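Local coordinates for PfVFT1 (Plasmodium falciparum, PDB 5JKQ), which is of unconfirmed function but has the bi-lobed Venus flytrap architecture of solute-binding proteins, so it probably binds a small ligand between its lobes, at residues L184-L192 with E262-L272; Y236-L244 with G251-F260. The protein carries 3 engineered substitutions. All coordinates share one frame; numbering follows the deposited sequence.

Contact 1. Residues L184-L192 with E262-L272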
# COMPACT_ATOMS: atom_id res chain seq x y z
N LEU A 184 -4.77 26.93 -7.46
CA LEU A 184 -4.38 28.28 -7.86
C LEU A 184 -4.15 29.16 -6.63
O LEU A 184 -4.96 29.16 -5.71
CB LEU A 184 -5.44 28.89 -8.77
CG LEU A 184 -5.63 28.20 -10.11
CD1 LEU A 184 -6.96 28.60 -10.74
CD2 LEU A 184 -4.48 28.53 -11.05
N LYS A 185 -3.05 29.90 -6.63
CA LYS A 185 -2.71 30.78 -5.51
C LYS A 185 -3.78 31.83 -5.26
O LYS A 185 -3.94 32.31 -4.14
CB LYS A 185 -1.37 31.48 -5.77
CG LYS A 185 -0.16 30.68 -5.35
CD LYS A 185 0.90 31.56 -4.70
CE LYS A 185 1.98 30.74 -4.02
NZ LYS A 185 3.12 31.57 -3.57
N GLU A 186 -4.51 32.19 -6.31
CA GLU A 186 -5.46 33.30 -6.25
C GLU A 186 -6.56 33.07 -5.22
O GLU A 186 -7.18 34.03 -4.76
CB GLU A 186 -6.08 33.53 -7.63
CG GLU A 186 -6.86 32.35 -8.17
CD GLU A 186 -7.21 32.51 -9.64
OE1 GLU A 186 -6.29 32.47 -10.48
OE2 GLU A 186 -8.41 32.68 -9.95
N TYR A 187 -6.80 31.81 -4.84
CA TYR A 187 -7.84 31.49 -3.88
C TYR A 187 -7.38 31.70 -2.44
O TYR A 187 -8.18 31.65 -1.51
CB TYR A 187 -8.31 30.04 -4.06
CG TYR A 187 -9.09 29.82 -5.33
CD1 TYR A 187 -10.36 30.37 -5.49
CD2 TYR A 187 -8.57 29.07 -6.37
CE1 TYR A 187 -11.08 30.18 -6.65
CE2 TYR A 187 -9.29 28.87 -7.53
CZ TYR A 187 -10.54 29.43 -7.67
OH TYR A 187 -11.26 29.23 -8.83
N ASN A 188 -6.09 31.96 -2.26
CA ASN A 188 -5.52 32.22 -0.94
C ASN A 188 -5.66 31.01 -0.02
O ASN A 188 -5.81 31.15 1.20
CB ASN A 188 -6.18 33.45 -0.31
CG ASN A 188 -5.34 34.06 0.80
OD1 ASN A 188 -4.11 33.96 0.81
ND2 ASN A 188 -6.01 34.72 1.74
N ILE A 189 -5.63 29.82 -0.61
CA ILE A 189 -5.73 28.56 0.13
C ILE A 189 -4.43 27.78 0.01
O ILE A 189 -4.05 27.36 -1.08
CB ILE A 189 -6.90 27.70 -0.40
CG1 ILE A 189 -8.22 28.45 -0.25
CG2 ILE A 189 -6.97 26.37 0.35
CD1 ILE A 189 -9.38 27.81 -0.99
N ASN A 190 -3.74 27.58 1.14
CA ASN A 190 -2.49 26.84 1.15
C ASN A 190 -2.44 25.75 2.22
O ASN A 190 -1.37 25.23 2.54
CB ASN A 190 -1.31 27.81 1.34
CG ASN A 190 -1.56 28.81 2.45
OD1 ASN A 190 -1.41 28.50 3.63
ND2 ASN A 190 -1.92 30.04 2.07
N ASN A 191 -3.60 25.38 2.75
CA ASN A 191 -3.67 24.25 3.68
C ASN A 191 -5.03 23.57 3.64
O ASN A 191 -5.98 24.09 3.05
CB ASN A 191 -3.36 24.70 5.11
CG ASN A 191 -4.18 25.90 5.55
OD1 ASN A 191 -5.38 25.80 5.78
ND2 ASN A 191 -3.52 27.05 5.67
N LEU A 192 -5.10 22.40 4.26
CA LEU A 192 -6.32 21.60 4.28
C LEU A 192 -7.44 22.31 5.02
O LEU A 192 -8.62 22.14 4.70
CB LEU A 192 -6.03 20.24 4.91
CG LEU A 192 -7.16 19.21 4.92
CD1 LEU A 192 -7.63 18.88 3.51
CD2 LEU A 192 -6.71 17.95 5.64
N GLU A 262 5.55 29.71 -9.48
CA GLU A 262 5.41 29.95 -8.05
C GLU A 262 4.25 30.87 -7.69
O GLU A 262 3.54 30.65 -6.71
CB GLU A 262 6.70 30.55 -7.49
CG GLU A 262 7.39 29.72 -6.43
CD GLU A 262 8.81 30.19 -6.16
OE1 GLU A 262 9.76 29.46 -6.51
OE2 GLU A 262 8.97 31.29 -5.59
N HIS A 263 4.06 31.91 -8.50
CA HIS A 263 3.12 32.98 -8.18
C HIS A 263 1.69 32.65 -8.58
O HIS A 263 0.75 33.35 -8.19
CB HIS A 263 3.57 34.27 -8.86
CG HIS A 263 4.99 34.64 -8.57
ND1 HIS A 263 5.86 35.06 -9.55
CD2 HIS A 263 5.69 34.65 -7.41
CE1 HIS A 263 7.04 35.30 -9.01
NE2 HIS A 263 6.97 35.07 -7.72
N LYS A 264 1.52 31.58 -9.36
CA LYS A 264 0.21 31.22 -9.89
C LYS A 264 -0.35 29.94 -9.27
O LYS A 264 -1.56 29.81 -9.08
CB LYS A 264 0.29 31.06 -11.41
CG LYS A 264 0.61 32.36 -12.16
CD LYS A 264 -0.59 33.30 -12.25
CE LYS A 264 -1.45 33.02 -13.49
NZ LYS A 264 -2.26 31.77 -13.40
N ILE A 265 0.54 29.00 -8.96
CA ILE A 265 0.13 27.69 -8.47
C ILE A 265 0.67 27.44 -7.07
O ILE A 265 1.77 27.88 -6.71
CB ILE A 265 0.58 26.57 -9.43
CG1 ILE A 265 -0.38 26.49 -10.63
CG2 ILE A 265 0.67 25.21 -8.73
CD1 ILE A 265 -1.79 25.94 -10.31
N ASN A 266 -0.14 26.74 -6.28
CA ASN A 266 0.22 26.34 -4.93
C ASN A 266 0.15 24.83 -4.81
O ASN A 266 -0.75 24.21 -5.37
CB ASN A 266 -0.73 26.99 -3.93
CG ASN A 266 -0.00 27.67 -2.80
OD1 ASN A 266 -0.25 28.84 -2.50
ND2 ASN A 266 0.90 26.95 -2.15
N VAL A 267 1.10 24.24 -4.09
CA VAL A 267 1.06 22.81 -3.80
C VAL A 267 1.45 22.55 -2.35
O VAL A 267 2.53 22.95 -1.91
CB VAL A 267 2.00 22.00 -4.73
CG1 VAL A 267 1.73 20.51 -4.59
CG2 VAL A 267 1.83 22.43 -6.18
N PHE A 268 0.56 21.90 -1.61
CA PHE A 268 0.81 21.56 -0.22
C PHE A 268 0.44 20.11 0.06
O PHE A 268 -0.43 19.55 -0.60
CB PHE A 268 0.04 22.51 0.71
CG PHE A 268 -1.45 22.49 0.51
CD1 PHE A 268 -2.24 21.56 1.16
CD2 PHE A 268 -2.05 23.41 -0.33
CE1 PHE A 268 -3.61 21.54 0.98
CE2 PHE A 268 -3.43 23.40 -0.51
CZ PHE A 268 -4.20 22.46 0.14
N ASP A 269 1.11 19.52 1.05
CA ASP A 269 0.86 18.14 1.43
C ASP A 269 -0.29 18.08 2.43
O ASP A 269 -0.17 18.57 3.55
CB ASP A 269 2.13 17.52 2.03
CG ASP A 269 2.10 16.00 2.03
OD1 ASP A 269 1.00 15.41 2.02
OD2 ASP A 269 3.19 15.39 2.03
N SER A 270 -1.41 17.48 2.02
CA SER A 270 -2.57 17.34 2.88
C SER A 270 -2.30 16.39 4.04
O SER A 270 -3.00 16.43 5.05
CB SER A 270 -3.78 16.84 2.08
OG SER A 270 -3.56 15.51 1.64
N PHE A 271 -1.30 15.54 3.86
CA PHE A 271 -0.97 14.48 4.81
C PHE A 271 -2.11 13.48 4.97
O PHE A 271 -2.15 12.71 5.92
CB PHE A 271 -0.58 15.07 6.18
CG PHE A 271 0.66 15.91 6.14
CD1 PHE A 271 1.83 15.42 5.59
CD2 PHE A 271 0.66 17.20 6.65
CE1 PHE A 271 2.98 16.18 5.56
CE2 PHE A 271 1.81 17.97 6.62
CZ PHE A 271 2.97 17.46 6.07
N LEU A 272 -3.05 13.50 4.02
CA LEU A 272 -4.05 12.46 3.89
C LEU A 272 -3.40 11.28 3.17
O LEU A 272 -3.14 11.36 1.97
CB LEU A 272 -5.28 12.96 3.13
CG LEU A 272 -6.07 14.08 3.81
CD1 LEU A 272 -7.02 14.75 2.83
CD2 LEU A 272 -6.83 13.56 5.03

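Contact 2. Residues Y236-L244 with G251-F260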
# COMPACT_ATOMS: atom_id res chain seq x y z
N TYR A 236 0.29 14.01 -15.14
CA TYR A 236 0.44 15.24 -14.39
C TYR A 236 0.07 16.45 -15.25
O TYR A 236 -0.59 17.38 -14.78
CB TYR A 236 1.87 15.36 -13.87
CG TYR A 236 2.23 16.69 -13.25
CD1 TYR A 236 1.65 17.10 -12.06
CD2 TYR A 236 3.17 17.52 -13.84
CE1 TYR A 236 1.98 18.31 -11.49
CE2 TYR A 236 3.52 18.73 -13.27
CZ TYR A 236 2.92 19.12 -12.09
OH TYR A 236 3.25 20.33 -11.52
N ILE A 237 0.50 16.42 -16.51
CA ILE A 237 0.24 17.52 -17.43
C ILE A 237 -1.27 17.67 -17.68
O ILE A 237 -1.78 18.79 -17.74
CB ILE A 237 0.99 17.32 -18.76
CG1 ILE A 237 2.49 17.44 -18.52
CG2 ILE A 237 0.55 18.35 -19.82
CD1 ILE A 237 3.35 16.98 -19.69
N ASP A 238 -1.97 16.55 -17.81
CA ASP A 238 -3.41 16.56 -18.00
C ASP A 238 -4.09 17.14 -16.77
O ASP A 238 -4.89 18.07 -16.86
CB ASP A 238 -3.96 15.16 -18.26
CG ASP A 238 -3.43 14.55 -19.54
OD1 ASP A 238 -3.03 15.31 -20.45
OD2 ASP A 238 -3.42 13.30 -19.65
N LEU A 239 -3.76 16.57 -15.62
CA LEU A 239 -4.30 17.00 -14.33
C LEU A 239 -4.08 18.50 -14.16
O LEU A 239 -5.00 19.24 -13.82
CB LEU A 239 -3.63 16.19 -13.21
CG LEU A 239 -4.01 16.31 -11.72
CD1 LEU A 239 -3.62 17.66 -11.12
CD2 LEU A 239 -5.49 16.02 -11.51
N SER A 240 -2.85 18.95 -14.42
CA SER A 240 -2.48 20.34 -14.21
C SER A 240 -3.23 21.29 -15.13
O SER A 240 -3.64 22.38 -14.72
CB SER A 240 -0.97 20.52 -14.40
OG SER A 240 -0.24 19.80 -13.43
N LYS A 241 -3.40 20.88 -16.38
CA LYS A 241 -4.13 21.67 -17.36
C LYS A 241 -5.53 22.00 -16.85
O LYS A 241 -6.03 23.11 -17.04
CB LYS A 241 -4.21 20.91 -18.69
CG LYS A 241 -4.77 21.71 -19.86
CD LYS A 241 -3.83 21.66 -21.06
CE LYS A 241 -4.43 22.33 -22.29
NZ LYS A 241 -5.43 21.46 -22.97
N SER A 242 -6.15 21.03 -16.18
CA SER A 242 -7.51 21.17 -15.69
C SER A 242 -7.62 22.17 -14.54
O SER A 242 -8.58 22.93 -14.45
CB SER A 242 -8.05 19.81 -15.24
OG SER A 242 -9.38 19.91 -14.77
N VAL A 243 -6.63 22.16 -13.65
CA VAL A 243 -6.60 23.11 -12.54
C VAL A 243 -6.33 24.52 -13.06
O VAL A 243 -6.94 25.49 -12.59
CB VAL A 243 -5.52 22.73 -11.50
CG1 VAL A 243 -5.34 23.83 -10.45
CG2 VAL A 243 -5.90 21.42 -10.83
N LEU A 244 -5.42 24.64 -14.02
CA LEU A 244 -5.07 25.93 -14.60
C LEU A 244 -6.22 26.49 -15.44
O LEU A 244 -6.45 27.70 -15.46
CB LEU A 244 -3.81 25.81 -15.45
CG LEU A 244 -2.52 25.50 -14.68
CD1 LEU A 244 -1.41 25.11 -15.64
CD2 LEU A 244 -2.09 26.69 -13.84
N GLY A 251 -6.35 19.94 -7.74
CA GLY A 251 -5.84 18.72 -8.33
C GLY A 251 -5.17 17.90 -7.25
O GLY A 251 -4.31 18.40 -6.53
N VAL A 252 -5.58 16.64 -7.12
CA VAL A 252 -5.01 15.73 -6.14
C VAL A 252 -4.02 14.80 -6.82
O VAL A 252 -4.36 14.14 -7.80
CB VAL A 252 -6.09 14.90 -5.42
CG1 VAL A 252 -5.49 14.17 -4.23
CG2 VAL A 252 -7.25 15.78 -4.98
N ILE A 253 -2.80 14.74 -6.29
CA ILE A 253 -1.74 13.97 -6.92
C ILE A 253 -0.66 13.61 -5.90
O ILE A 253 -0.41 14.37 -4.96
CB ILE A 253 -1.15 14.74 -8.12
CG1 ILE A 253 -0.29 13.82 -8.98
CG2 ILE A 253 -0.37 15.98 -7.65
CD1 ILE A 253 -0.14 14.30 -10.41
N SER A 254 -0.02 12.47 -6.10
CA SER A 254 0.96 11.96 -5.14
C SER A 254 2.36 12.53 -5.35
O SER A 254 3.21 12.44 -4.46
CB SER A 254 1.02 10.43 -5.21
OG SER A 254 -0.27 9.87 -5.04
N GLY A 255 2.61 13.11 -6.52
CA GLY A 255 3.92 13.64 -6.84
C GLY A 255 3.91 14.79 -7.83
O GLY A 255 2.94 14.98 -8.57
N ILE A 256 5.01 15.54 -7.84
CA ILE A 256 5.17 16.70 -8.71
C ILE A 256 6.45 16.55 -9.54
O ILE A 256 7.55 16.80 -9.03
CB ILE A 256 5.23 18.02 -7.89
CG1 ILE A 256 3.98 18.16 -7.01
CG2 ILE A 256 5.39 19.23 -8.81
CD1 ILE A 256 2.67 18.28 -7.78
N PRO A 257 6.32 16.13 -10.81
CA PRO A 257 7.48 16.00 -11.70
C PRO A 257 8.24 17.31 -11.92
O PRO A 257 9.47 17.31 -11.89
CB PRO A 257 6.86 15.51 -13.01
CG PRO A 257 5.58 14.90 -12.63
CD PRO A 257 5.08 15.68 -11.46
N PHE A 258 7.51 18.40 -12.15
CA PHE A 258 8.10 19.72 -12.32
C PHE A 258 7.15 20.79 -11.78
O PHE A 258 5.97 20.53 -11.58
CB PHE A 258 8.44 19.99 -13.79
CG PHE A 258 7.26 19.92 -14.72
CD1 PHE A 258 6.43 21.01 -14.89
CD2 PHE A 258 7.00 18.76 -15.44
CE1 PHE A 258 5.34 20.95 -15.74
CE2 PHE A 258 5.91 18.69 -16.30
CZ PHE A 258 5.08 19.79 -16.45
N ASN A 259 7.69 21.99 -11.54
CA ASN A 259 6.92 23.08 -10.94
C ASN A 259 6.32 24.03 -11.97
O ASN A 259 6.98 24.39 -12.95
CB ASN A 259 7.79 23.88 -9.98
CG ASN A 259 8.25 23.07 -8.78
OD1 ASN A 259 9.44 22.87 -8.57
ND2 ASN A 259 7.30 22.62 -7.97
N PHE A 260 5.08 24.44 -11.74
CA PHE A 260 4.50 25.56 -12.47
C PHE A 260 4.86 26.84 -11.74
O PHE A 260 5.47 26.79 -10.67
CB PHE A 260 2.99 25.39 -12.60
CG PHE A 260 2.58 24.34 -13.59
CD1 PHE A 260 2.51 24.63 -14.94
CD2 PHE A 260 2.28 23.06 -13.16
CE1 PHE A 260 2.14 23.65 -15.85
CE2 PHE A 260 1.91 22.08 -14.07
CZ PHE A 260 1.84 22.38 -15.42
O HOH W 1 3.34 22.94 -9.87

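Contact 1. Residues L184-L192 with E262-L272
A chi1 of 59° sets CG of Phe268 between its own backbone N and carbonyl carbon, laying one ring face against the Asn190-Asn191 peptide. Asn191 N stands 3.8 Å above the plane of the Phe268 ring, over its centre, while Asn190 O lies 3.4 Å from Phe268 CG, at the root of the ring. The loop thus crosses the aromatic face with its main chain. Lys185 reaches the strand differently: a bend at chi2 (-140°) carries its methylenes across the Asn266 amide at about a right angle. Here Lys185 CG lies 3.4 Å from Asn266 OD1, and Lys185 CE comes to 3.1 Å from Glu262 O. One carbonyl ties the backbones together, since Lys264 O accepts the amide of Lys185 (N to O 2.9 Å) and also takes a CA-H...O contact from Leu184. Leu184 and Ile265 form an antiparallel non-hydrogen-bonded pair; their side chains diverge at the root, yet Leu184 CD2 and Ile265 CD1 meet at 3.8 Å. At the far end Leu192 CD1 touches Leu272 CD1 (4.2 Å), beside an Asx turn at Asp269 and an ST turn in which Ser270 OG accepts from Leu272 N and also bonds Asn179 O. Strand 265-281 pairs with strand 175-184, and the loop leaving the latter runs back along its partner to helix 192-201, N-capped by Asn191 through Asp194 N. Ile189 packs on that helix, while Leu184 and Ile265 lean on helix 236-244.

Contact 2. Residues Y236-L244 with G251-F260
The Tyr236 ring is held between Pro257 on one face and Ser240 on the other. Pro257 CD makes a CH-pi contact 3.6 Å from the centroid of the Tyr236 ring, and Ser240 OG stands 3.3 Å above the plane of the Tyr236 ring on the opposite side, toward the rim. Ile253 CD1 and Phe258 CE2 approach the tyrosine at its edge. The Phe258 ring in turn receives that edge on its face, Tyr236 CE2 over its centre: a T-shaped pair with centroids 5.0 Å apart and planes at 83°. Phe260 completes the aromatic cluster, with Leu244 CD1 over one face, Phe258 CE1 over the other, and a water in plane at its edge. Tyr236 gets here with CG anti to the backbone N (chi1 171°), which sends the ring off the helix into the curve of residues 253-260. Tyr236 OH lies 2.7 Å from Phe258 O, a weak hydrogen bond whose proton is not settled, because the same water sits 3.1 Å from Tyr236 OH while accepting from Phe260 N. Ser240 is fixed as well: its OG donates to Tyr236 O, which also takes Ser240 N from the opposite face of the carbonyl plane. Farther along, Gly251 has no side chain, and the helix comes close to bare backbone: Leu239 CD1 is 3.7 Å from Gly251 CA and Val243 CG2 is 3.5 Å from Gly251 N. The axes of helix 236-244 and strand 251-253 approach to 8.8 Å and run nearly antiparallel, at 156°. This helix-strand return is the second half of a beta-alpha-beta crossover from strand 227-229 to strand 250-253, with strand 206-209 between them, as in the alpha/beta lobes of solute-binding proteins.

In the fold
Both contacts lie in the same lobe, their centres about 12 Å apart and on the same side of the chain's centre. Along the chain the order is 184-192, 236-244, 251-260, 262-272, so contact 2 falls wholly within the excursion that contact 1 closes. They share one mixed sheet: strand 175-184 pairs with both strand 250-253 and strand 265-281, which follow each other. Val243 and Leu244 of contact 2 pack against Leu184 and Ile265 of contact 1, and Ile256 and Phe260 meet Val267 and Ile265. Helix 236-244 and residues 254-260 thereby cover one side of the sheet near Ile265 and Val267, in the alpha/beta pattern expected of a flytrap lobe.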